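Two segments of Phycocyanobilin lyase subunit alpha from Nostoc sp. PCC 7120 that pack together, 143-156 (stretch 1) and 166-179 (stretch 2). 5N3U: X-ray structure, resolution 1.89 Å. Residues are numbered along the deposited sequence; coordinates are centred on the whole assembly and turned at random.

Stretch 1, residues 143-156: HLVQPYEAVLEALG
Stretch 2, residues 166-179: LIQPFLEHPVSRVQ

Leu152 lies at the heart of the contact, on the helix that runs from Tyr148 through Gly156. Its CA-to-CB bond points toward the other stretch, with chi1 m and chi2 t: CD2 lies 3.8 Å from Ile167 CG1; CD1 sits 3.9 Å from Phe170 CB and 4.0 Å from Val178 CG1. A branched aliphatic side chain suits this place because it can fill a pocket lined from several directions. One turn away, Leu155 CB meets Ile167 CD1 at 4.0 Å; Ile167 (m, t) extends far enough to touch both leucines.

Beside this core, Tyr148 and Phe170, both with chi1 m, bring their rings together obliquely, centroids 5.3 Å apart and planes at 32°, with Tyr148 CD1 3.6 Å from Phe170 CE2. Such rings offer broad apolar surface to a buried site. Helical phi/psi persist through 168-171, and Phe170 N bonds to Ile167 O at 2.9 Å.

Stretch 2 passes back against the first helix: Leu152 and Ile167 CA atoms are 6.9 Å apart, those of Leu144 and Val175 9.5 Å. The helix from Ser176 then brings Val178 CA within 5.0 Å of Glu149 CA. The CA-to-CB bond of Val178 (chi1 t) points sideways, and its CG2 lies 3.8 Å from Leu144 CD1. Leu144 (m, t), in the loop before the helix, also places CD1 3.9 Å from His173 CE1. His173 ND1 accepts from Val175 N at 3.0 Å. Pro147 and Val175 occupy the N-cap positions of the helices that follow.

At the polar edge, Glu149 (t, t) starts sideways, but its carboxylate comes nearer and forms a salt bridge with Arg177 (m, t, p), whose charge and several donors suit it. Arg177 NE donates to Glu149 OE1 at 3.0 Å; Arg177 NH2 adds weak bonds to Glu149 OE1 at 3.2 Å and Glu149 OE2 at 2.8 Å. A water O lies 2.7 Å from both Glu149 OE2 and Arg177 O.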

ATOM      1  N   HIS A 143      -4.301 -28.121   0.453  1.00 26.46           N
ATOM      2  CA  HIS A 143      -5.629 -27.846  -0.020  1.00 24.45           C
ATOM      3  C   HIS A 143      -6.430 -29.148   0.083  1.00 26.24           C
ATOM      4  O   HIS A 143      -5.895 -30.242   0.147  1.00 24.79           O
ATOM      5  CB  HIS A 143      -5.621 -27.261  -1.446  1.00 22.90           C
ATOM      6  CG  HIS A 143      -4.966 -28.112  -2.498  1.00 22.51           C
ATOM      7  ND1 HIS A 143      -5.559 -29.233  -3.028  1.00 22.37           N
ATOM      8  CD2 HIS A 143      -3.783 -27.979  -3.157  1.00 24.52           C
ATOM      9  CE1 HIS A 143      -4.780 -29.756  -3.962  1.00 24.43           C
ATOM     10  NE2 HIS A 143      -3.698 -29.004  -4.052  1.00 24.07           N
ATOM     11  N   LEU A 144      -7.741 -29.030   0.029  1.00 26.34           N
ATOM     12  CA  LEU A 144      -8.601 -30.200  -0.064  1.00 23.23           C
ATOM     13  C   LEU A 144      -8.642 -30.710  -1.448  1.00 21.22           C
ATOM     14  O   LEU A 144      -8.085 -30.074  -2.343  1.00 25.58           O
ATOM     15  CB  LEU A 144     -10.011 -29.835   0.416  1.00 23.28           C
ATOM     16  CG  LEU A 144     -10.057 -29.268   1.815  1.00 26.29           C
ATOM     17  CD1 LEU A 144     -11.406 -28.717   2.180  1.00 26.22           C
ATOM     18  CD2 LEU A 144      -9.652 -30.295   2.840  1.00 28.91           C
ATOM     19  N   VAL A 145      -9.268 -31.861  -1.656  1.00 21.59           N
ATOM     20  CA  VAL A 145      -9.306 -32.481  -2.942  1.00 22.91           C
ATOM     21  C   VAL A 145     -10.001 -31.663  -4.029  1.00 25.23           C
ATOM     22  O   VAL A 145      -9.647 -31.790  -5.223  1.00 20.42           O
ATOM     23  CB  VAL A 145      -9.848 -33.935  -2.954  1.00 26.86           C
ATOM     24  CG1 VAL A 145      -8.850 -34.877  -2.296  1.00 28.11           C
ATOM     25  CG2 VAL A 145     -11.249 -34.020  -2.375  1.00 24.30           C
ATOM     26  N   GLN A 146     -10.950 -30.806  -3.594  1.00 21.89           N
ATOM     27  CA  GLN A 146     -11.608 -29.867  -4.496  1.00 20.48           C
ATOM     28  C   GLN A 146     -11.723 -28.550  -3.789  1.00 19.31           C
ATOM     29  O   GLN A 146     -11.578 -28.473  -2.587  1.00 19.23           O
ATOM     30  CB  GLN A 146     -13.005 -30.377  -4.931  1.00 19.89           C
ATOM     31  CG  GLN A 146     -13.066 -31.684  -5.722  1.00 21.43           C
ATOM     32  CD  GLN A 146     -12.440 -31.511  -7.059  1.00 22.43           C
ATOM     33  OE1 GLN A 146     -12.107 -30.405  -7.468  1.00 20.21           O
ATOM     34  NE2 GLN A 146     -12.334 -32.560  -7.776  1.00 22.30           N
ATOM     35  N   PRO A 147     -11.881 -27.445  -4.546  1.00 20.65           N
ATOM     36  CA  PRO A 147     -11.997 -26.134  -3.932  1.00 17.81           C
ATOM     37  C   PRO A 147     -13.415 -25.974  -3.408  1.00 18.18           C
ATOM     38  O   PRO A 147     -14.267 -25.280  -3.999  1.00 18.43           O
ATOM     39  CB  PRO A 147     -11.696 -25.163  -5.092  1.00 18.94           C
ATOM     40  CG  PRO A 147     -12.161 -25.892  -6.298  1.00 17.90           C
ATOM     41  CD  PRO A 147     -11.826 -27.342  -6.014  1.00 19.77           C
ATOM     42  N   TYR A 148     -13.704 -26.659  -2.311  1.00 16.35           N
ATOM     43  CA  TYR A 148     -15.102 -26.682  -1.823  1.00 17.60           C
ATOM     44  C   TYR A 148     -15.609 -25.320  -1.450  1.00 17.22           C
ATOM     45  O   TYR A 148     -16.792 -24.996  -1.727  1.00 17.46           O
ATOM     46  CB  TYR A 148     -15.212 -27.671  -0.624  1.00 17.43           C
ATOM     47  CG  TYR A 148     -15.031 -29.137  -1.055  1.00 18.39           C
ATOM     48  CD1 TYR A 148     -16.007 -29.783  -1.800  1.00 18.99           C
ATOM     49  CD2 TYR A 148     -13.880 -29.820  -0.756  1.00 19.35           C
ATOM     50  CE1 TYR A 148     -15.888 -31.082  -2.142  1.00 21.74           C
ATOM     51  CE2 TYR A 148     -13.697 -31.112  -1.166  1.00 20.93           C
ATOM     52  CZ  TYR A 148     -14.673 -31.746  -1.847  1.00 21.41           C
ATOM     53  OH  TYR A 148     -14.540 -33.032  -2.272  1.00 20.69           O
ATOM     54  N   GLU A 149     -14.783 -24.515  -0.808  1.00 20.18           N
ATOM     55  CA  GLU A 149     -15.191 -23.204  -0.443  1.00 20.32           C
ATOM     56  C   GLU A 149     -15.771 -22.423  -1.616  1.00 23.97           C
ATOM     57  O   GLU A 149     -16.884 -21.897  -1.554  1.00 18.71           O
ATOM     58  CB  GLU A 149     -14.027 -22.463   0.226  1.00 24.92           C
ATOM     59  CG  GLU A 149     -14.297 -21.000   0.629  1.00 29.78           C
ATOM     60  CD  GLU A 149     -13.134 -20.354   1.443  1.00 35.40           C
ATOM     61  OE1 GLU A 149     -12.066 -20.977   1.600  1.00 35.94           O
ATOM     62  OE2 GLU A 149     -13.316 -19.260   2.046  1.00 26.48           O
ATOM     63  N   ALA A 150     -14.984 -22.308  -2.694  1.00 18.48           N
ATOM     64  CA  ALA A 150     -15.405 -21.567  -3.896  1.00 19.43           C
ATOM     65  C   ALA A 150     -16.528 -22.220  -4.575  1.00 17.03           C
ATOM     66  O   ALA A 150     -17.424 -21.539  -5.062  1.00 18.60           O
ATOM     67  CB  ALA A 150     -14.204 -21.492  -4.832  1.00 20.53           C
ATOM     68  N   VAL A 151     -16.592 -23.528  -4.607  1.00 15.24           N
ATOM     69  CA  VAL A 151     -17.678 -24.214  -5.297  1.00 17.77           C
ATOM     70  C   VAL A 151     -19.031 -23.964  -4.595  1.00 20.34           C
ATOM     71  O   VAL A 151     -20.081 -23.713  -5.229  1.00 16.80           O
ATOM     72  CB  VAL A 151     -17.434 -25.741  -5.392  1.00 17.98           C
ATOM     73  CG1 VAL A 151     -18.691 -26.520  -5.735  1.00 18.24           C
ATOM     74  CG2 VAL A 151     -16.291 -26.040  -6.402  1.00 18.29           C
ATOM     75  N   LEU A 152     -19.000 -24.079  -3.290  1.00 18.24           N
ATOM     76  CA  LEU A 152     -20.234 -23.858  -2.509  1.00 18.93           C
ATOM     77  C   LEU A 152     -20.667 -22.380  -2.662  1.00 18.20           C
ATOM     78  O   LEU A 152     -21.816 -22.103  -2.872  1.00 20.36           O
ATOM     79  CB  LEU A 152     -19.955 -24.137  -1.037  1.00 19.10           C
ATOM     80  CG  LEU A 152     -19.797 -25.650  -0.722  1.00 20.17           C
ATOM     81  CD1 LEU A 152     -19.110 -25.846   0.588  1.00 20.33           C
ATOM     82  CD2 LEU A 152     -21.085 -26.440  -0.908  1.00 23.48           C
ATOM     83  N   GLU A 153     -19.756 -21.468  -2.504  1.00 20.83           N
ATOM     84  CA  GLU A 153     -20.079 -20.055  -2.666  1.00 23.19           C
ATOM     85  C   GLU A 153     -20.653 -19.855  -4.053  1.00 22.02           C
ATOM     86  O   GLU A 153     -21.676 -19.162  -4.220  1.00 21.64           O
ATOM     87  CB  GLU A 153     -18.836 -19.214  -2.533  1.00 25.79           C
ATOM     88  CG  GLU A 153     -18.435 -19.059  -1.102  1.00 28.76           C
ATOM     89  CD  GLU A 153     -17.281 -18.109  -0.914  1.00 41.68           C
ATOM     90  OE1 GLU A 153     -16.601 -17.733  -1.912  1.00 43.55           O
ATOM     91  OE2 GLU A 153     -17.039 -17.747   0.257  1.00 41.38           O
ATOM     92  N   ALA A 154     -20.002 -20.440  -5.073  1.00 18.19           N
ATOM     93  CA  ALA A 154     -20.530 -20.255  -6.431  1.00 18.12           C
ATOM     94  C   ALA A 154     -21.961 -20.774  -6.641  1.00 18.84           C
ATOM     95  O   ALA A 154     -22.812 -20.139  -7.293  1.00 20.10           O
ATOM     96  CB  ALA A 154     -19.590 -20.901  -7.421  1.00 17.82           C
ATOM     97  N   LEU A 155     -22.284 -21.913  -6.032  1.00 18.97           N
ATOM     98  CA  LEU A 155     -23.587 -22.512  -6.176  1.00 18.95           C
ATOM     99  C   LEU A 155     -24.658 -21.650  -5.482  1.00 20.25           C
ATOM    100  O   LEU A 155     -25.749 -21.480  -6.032  1.00 18.76           O
ATOM    101  CB  LEU A 155     -23.654 -23.925  -5.560  1.00 19.51           C
ATOM    102  CG  LEU A 155     -22.930 -24.946  -6.433  1.00 19.70           C
ATOM    103  CD1 LEU A 155     -22.713 -26.190  -5.637  1.00 20.54           C
ATOM    104  CD2 LEU A 155     -23.672 -25.243  -7.697  1.00 20.17           C
ATOM    105  N   GLY A 156     -24.285 -21.047  -4.370  1.00 18.93           N
ATOM    106  CA  GLY A 156     -25.168 -20.039  -3.768  1.00 22.72           C
ATOM    107  C   GLY A 156     -25.444 -18.837  -4.610  1.00 24.24           C
ATOM    108  O   GLY A 156     -26.631 -18.408  -4.797  1.00 22.53           O
ATOM    109  N   LEU A 166     -27.107 -31.379  -1.501  1.00 26.22           N
ATOM    110  CA  LEU A 166     -25.685 -31.667  -1.612  1.00 24.57           C
ATOM    111  C   LEU A 166     -24.837 -30.691  -0.807  1.00 24.26           C
ATOM    112  O   LEU A 166     -23.808 -31.047  -0.280  1.00 22.27           O
ATOM    113  CB  LEU A 166     -25.263 -31.618  -3.045  1.00 27.43           C
ATOM    114  CG  LEU A 166     -26.065 -32.420  -4.051  1.00 32.70           C
ATOM    115  CD1 LEU A 166     -25.448 -32.163  -5.430  1.00 34.10           C
ATOM    116  CD2 LEU A 166     -26.057 -33.905  -3.757  1.00 35.51           C
ATOM    117  N   ILE A 167     -25.345 -29.484  -0.642  1.00 22.71           N
ATOM    118  CA  ILE A 167     -24.690 -28.449   0.060  1.00 20.58           C
ATOM    119  C   ILE A 167     -24.853 -28.570   1.555  1.00 21.48           C
ATOM    120  O   ILE A 167     -23.872 -28.422   2.308  1.00 20.26           O
ATOM    121  CB  ILE A 167     -25.198 -27.067  -0.413  1.00 21.78           C
ATOM    122  CG1 ILE A 167     -24.776 -26.827  -1.845  1.00 22.24           C
ATOM    123  CG2 ILE A 167     -24.669 -25.973   0.500  1.00 22.27           C
ATOM    124  CD1 ILE A 167     -25.452 -25.645  -2.452  1.00 24.84           C
ATOM    125  N   GLN A 168     -26.071 -28.857   2.010  1.00 22.47           N
ATOM    126  CA  GLN A 168     -26.381 -28.863   3.438  1.00 22.07           C
ATOM    127  C   GLN A 168     -25.460 -29.683   4.338  1.00 20.65           C
ATOM    128  O   GLN A 168     -25.014 -29.185   5.319  1.00 21.17           O
ATOM    129  CB  GLN A 168     -27.822 -29.336   3.624  1.00 25.65           C
ATOM    130  CG  GLN A 168     -28.274 -29.214   5.065  1.00 29.88           C
ATOM    131  CD  GLN A 168     -29.834 -29.192   5.197  1.00 37.12           C
ATOM    132  OE1 GLN A 168     -30.562 -29.262   4.200  1.00 40.76           O
ATOM    133  NE2 GLN A 168     -30.319 -28.981   6.404  1.00 37.98           N
ATOM    134  N   PRO A 169     -25.019 -30.898   3.897  1.00 19.56           N
ATOM    135  CA  PRO A 169     -24.058 -31.666   4.654  1.00 22.17           C
ATOM    136  C   PRO A 169     -22.713 -30.979   4.937  1.00 22.70           C
ATOM    137  O   PRO A 169     -22.033 -31.197   5.968  1.00 21.62           O
ATOM    138  CB  PRO A 169     -23.894 -32.893   3.778  1.00 24.37           C
ATOM    139  CG  PRO A 169     -25.161 -33.022   3.104  1.00 25.43           C
ATOM    140  CD  PRO A 169     -25.497 -31.621   2.751  1.00 21.77           C
ATOM    141  N   PHE A 170     -22.294 -30.072   4.043  1.00 20.96           N
ATOM    142  CA  PHE A 170     -21.041 -29.354   4.253  1.00 19.67           C
ATOM    143  C   PHE A 170     -21.081 -28.412   5.395  1.00 21.51           C
ATOM    144  O   PHE A 170     -20.028 -27.931   5.855  1.00 21.19           O
ATOM    145  CB  PHE A 170     -20.574 -28.638   2.953  1.00 20.32           C
ATOM    146  CG  PHE A 170     -20.057 -29.618   1.895  1.00 20.44           C
ATOM    147  CD1 PHE A 170     -20.931 -30.311   1.111  1.00 19.53           C
ATOM    148  CD2 PHE A 170     -18.711 -29.909   1.816  1.00 19.48           C
ATOM    149  CE1 PHE A 170     -20.472 -31.232   0.174  1.00 24.28           C
ATOM    150  CE2 PHE A 170     -18.222 -30.833   0.875  1.00 20.40           C
ATOM    151  CZ  PHE A 170     -19.097 -31.466   0.057  1.00 20.10           C
ATOM    152  N   LEU A 171     -22.272 -28.151   5.960  1.00 20.80           N
ATOM    153  CA  LEU A 171     -22.230 -27.378   7.186  1.00 24.01           C
ATOM    154  C   LEU A 171     -21.474 -28.085   8.316  1.00 25.81           C
ATOM    155  O   LEU A 171     -21.125 -27.404   9.298  1.00 27.42           O
ATOM    156  CB  LEU A 171     -23.649 -27.053   7.684  1.00 24.02           C
ATOM    157  CG  LEU A 171     -24.496 -26.123   6.834  1.00 22.57           C
ATOM    158  CD1 LEU A 171     -25.997 -26.357   7.082  1.00 25.36           C
ATOM    159  CD2 LEU A 171     -24.129 -24.638   7.080  1.00 24.26           C
ATOM    160  N   GLU A 172     -21.329 -29.423   8.237  1.00 24.86           N
ATOM    161  CA  GLU A 172     -20.548 -30.243   9.226  1.00 29.67           C
ATOM    162  C   GLU A 172     -19.185 -30.673   8.734  1.00 30.50           C
ATOM    163  O   GLU A 172     -18.516 -31.476   9.351  1.00 27.57           O
ATOM    164  CB  GLU A 172     -21.411 -31.486   9.704  1.00 33.57           C
ATOM    165  CG  GLU A 172     -22.720 -30.938  10.296  1.00 43.32           C
ATOM    166  CD  GLU A 172     -23.620 -31.965  11.011  1.00 56.01           C
ATOM    167  OE1 GLU A 172     -23.505 -33.161  10.645  1.00 60.28           O
ATOM    168  OE2 GLU A 172     -24.471 -31.571  11.889  1.00 54.74           O
ATOM    169  N   HIS A 173     -18.722 -30.066   7.641  1.00 26.65           N
ATOM    170  CA  HIS A 173     -17.354 -30.354   7.209  1.00 24.97           C
ATOM    171  C   HIS A 173     -16.379 -29.958   8.326  1.00 25.22           C
ATOM    172  O   HIS A 173     -16.576 -28.962   9.009  1.00 25.44           O
ATOM    173  CB  HIS A 173     -17.043 -29.574   5.903  1.00 24.78           C
ATOM    174  CG  HIS A 173     -15.813 -30.072   5.218  1.00 23.94           C
ATOM    175  ND1 HIS A 173     -14.567 -29.704   5.622  1.00 23.89           N
ATOM    176  CD2 HIS A 173     -15.643 -30.928   4.207  1.00 23.60           C
ATOM    177  CE1 HIS A 173     -13.652 -30.338   4.901  1.00 22.52           C
ATOM    178  NE2 HIS A 173     -14.297 -31.078   4.031  1.00 24.77           N
ATOM    179  N   PRO A 174     -15.290 -30.706   8.506  1.00 26.71           N
ATOM    180  CA  PRO A 174     -14.306 -30.391   9.551  1.00 29.53           C
ATOM    181  C   PRO A 174     -13.575 -29.049   9.406  1.00 32.62           C
ATOM    182  O   PRO A 174     -13.145 -28.500  10.367  1.00 32.22           O
ATOM    183  CB  PRO A 174     -13.239 -31.474   9.375  1.00 31.75           C
ATOM    184  CG  PRO A 174     -13.802 -32.531   8.508  1.00 33.11           C
ATOM    185  CD  PRO A 174     -15.035 -32.018   7.855  1.00 29.81           C
ATOM    186  N   VAL A 175     -13.396 -28.558   8.179  1.00 26.50           N
ATOM    187  CA  VAL A 175     -12.786 -27.267   7.894  1.00 28.20           C
ATOM    188  C   VAL A 175     -13.701 -26.058   8.025  1.00 27.10           C
ATOM    189  O   VAL A 175     -14.709 -25.956   7.366  1.00 21.49           O
ATOM    190  CB  VAL A 175     -12.071 -27.269   6.488  1.00 26.88           C
ATOM    191  CG1 VAL A 175     -11.484 -25.883   6.165  1.00 27.88           C
ATOM    192  CG2 VAL A 175     -11.006 -28.386   6.458  1.00 33.22           C
ATOM    193  N   SER A 176     -13.281 -25.106   8.849  1.00 25.53           N
ATOM    194  CA  SER A 176     -14.126 -23.958   9.210  1.00 31.02           C
ATOM    195  C   SER A 176     -14.524 -23.110   8.012  1.00 29.55           C
ATOM    196  O   SER A 176     -15.642 -22.679   7.940  1.00 23.15           O
ATOM    197  CB  SER A 176     -13.387 -22.999  10.178  1.00 34.39           C
ATOM    198  OG  SER A 176     -13.513 -23.531  11.437  1.00 44.43           O
ATOM    199  N   ARG A 177     -13.592 -22.916   7.076  1.00 25.23           N
ATOM    200  CA  ARG A 177     -13.886 -22.172   5.871  1.00 25.96           C
ATOM    201  C   ARG A 177     -14.888 -22.800   5.027  1.00 20.77           C
ATOM    202  O   ARG A 177     -15.699 -22.112   4.391  1.00 20.93           O
ATOM    203  CB  ARG A 177     -12.570 -21.916   5.093  1.00 32.41           C
ATOM    204  CG  ARG A 177     -11.773 -20.834   5.890  1.00 42.26           C
ATOM    205  CD  ARG A 177     -10.394 -20.484   5.291  1.00 53.89           C
ATOM    206  NE  ARG A 177     -10.608 -19.816   4.003  1.00 58.22           N
ATOM    207  CZ  ARG A 177     -10.362 -18.549   3.680  1.00 50.65           C
ATOM    208  NH1 ARG A 177      -9.749 -17.685   4.493  1.00 54.07           N
ATOM    209  NH2 ARG A 177     -10.728 -18.154   2.471  1.00 52.52           N
ATOM    210  N   VAL A 178     -14.890 -24.127   4.975  1.00 19.83           N
ATOM    211  CA  VAL A 178     -15.915 -24.856   4.205  1.00 19.51           C
ATOM    212  C   VAL A 178     -17.306 -24.703   4.856  1.00 22.36           C
ATOM    213  O   VAL A 178     -18.345 -24.564   4.179  1.00 18.10           O
ATOM    214  CB  VAL A 178     -15.490 -26.307   4.031  1.00 22.34           C
ATOM    215  CG1 VAL A 178     -16.551 -27.096   3.407  1.00 22.21           C
ATOM    216  CG2 VAL A 178     -14.155 -26.349   3.211  1.00 20.91           C
ATOM    217  N   GLN A 179     -17.333 -24.776   6.176  1.00 20.88           N
ATOM    218  CA  GLN A 179     -18.634 -24.616   6.849  1.00 22.02           C
ATOM    219  C   GLN A 179     -19.231 -23.243   6.637  1.00 19.74           C
ATOM    220  O   GLN A 179     -20.459 -23.123   6.482  1.00 21.90           O
ATOM    221  CB  GLN A 179     -18.462 -24.835   8.348  1.00 24.46           C
ATOM    222  CG  GLN A 179     -18.066 -26.217   8.670  1.00 25.04           C
ATOM    223  CD  GLN A 179     -17.829 -26.394  10.160  1.00 36.97           C
ATOM    224  OE1 GLN A 179     -16.988 -25.742  10.763  1.00 39.99           O
ATOM    225  NE2 GLN A 179     -18.575 -27.286  10.737  1.00 37.88           N
TER
HETATM  226  O   HOH W   1     -15.453 -19.497   3.606  1.00 29.03           O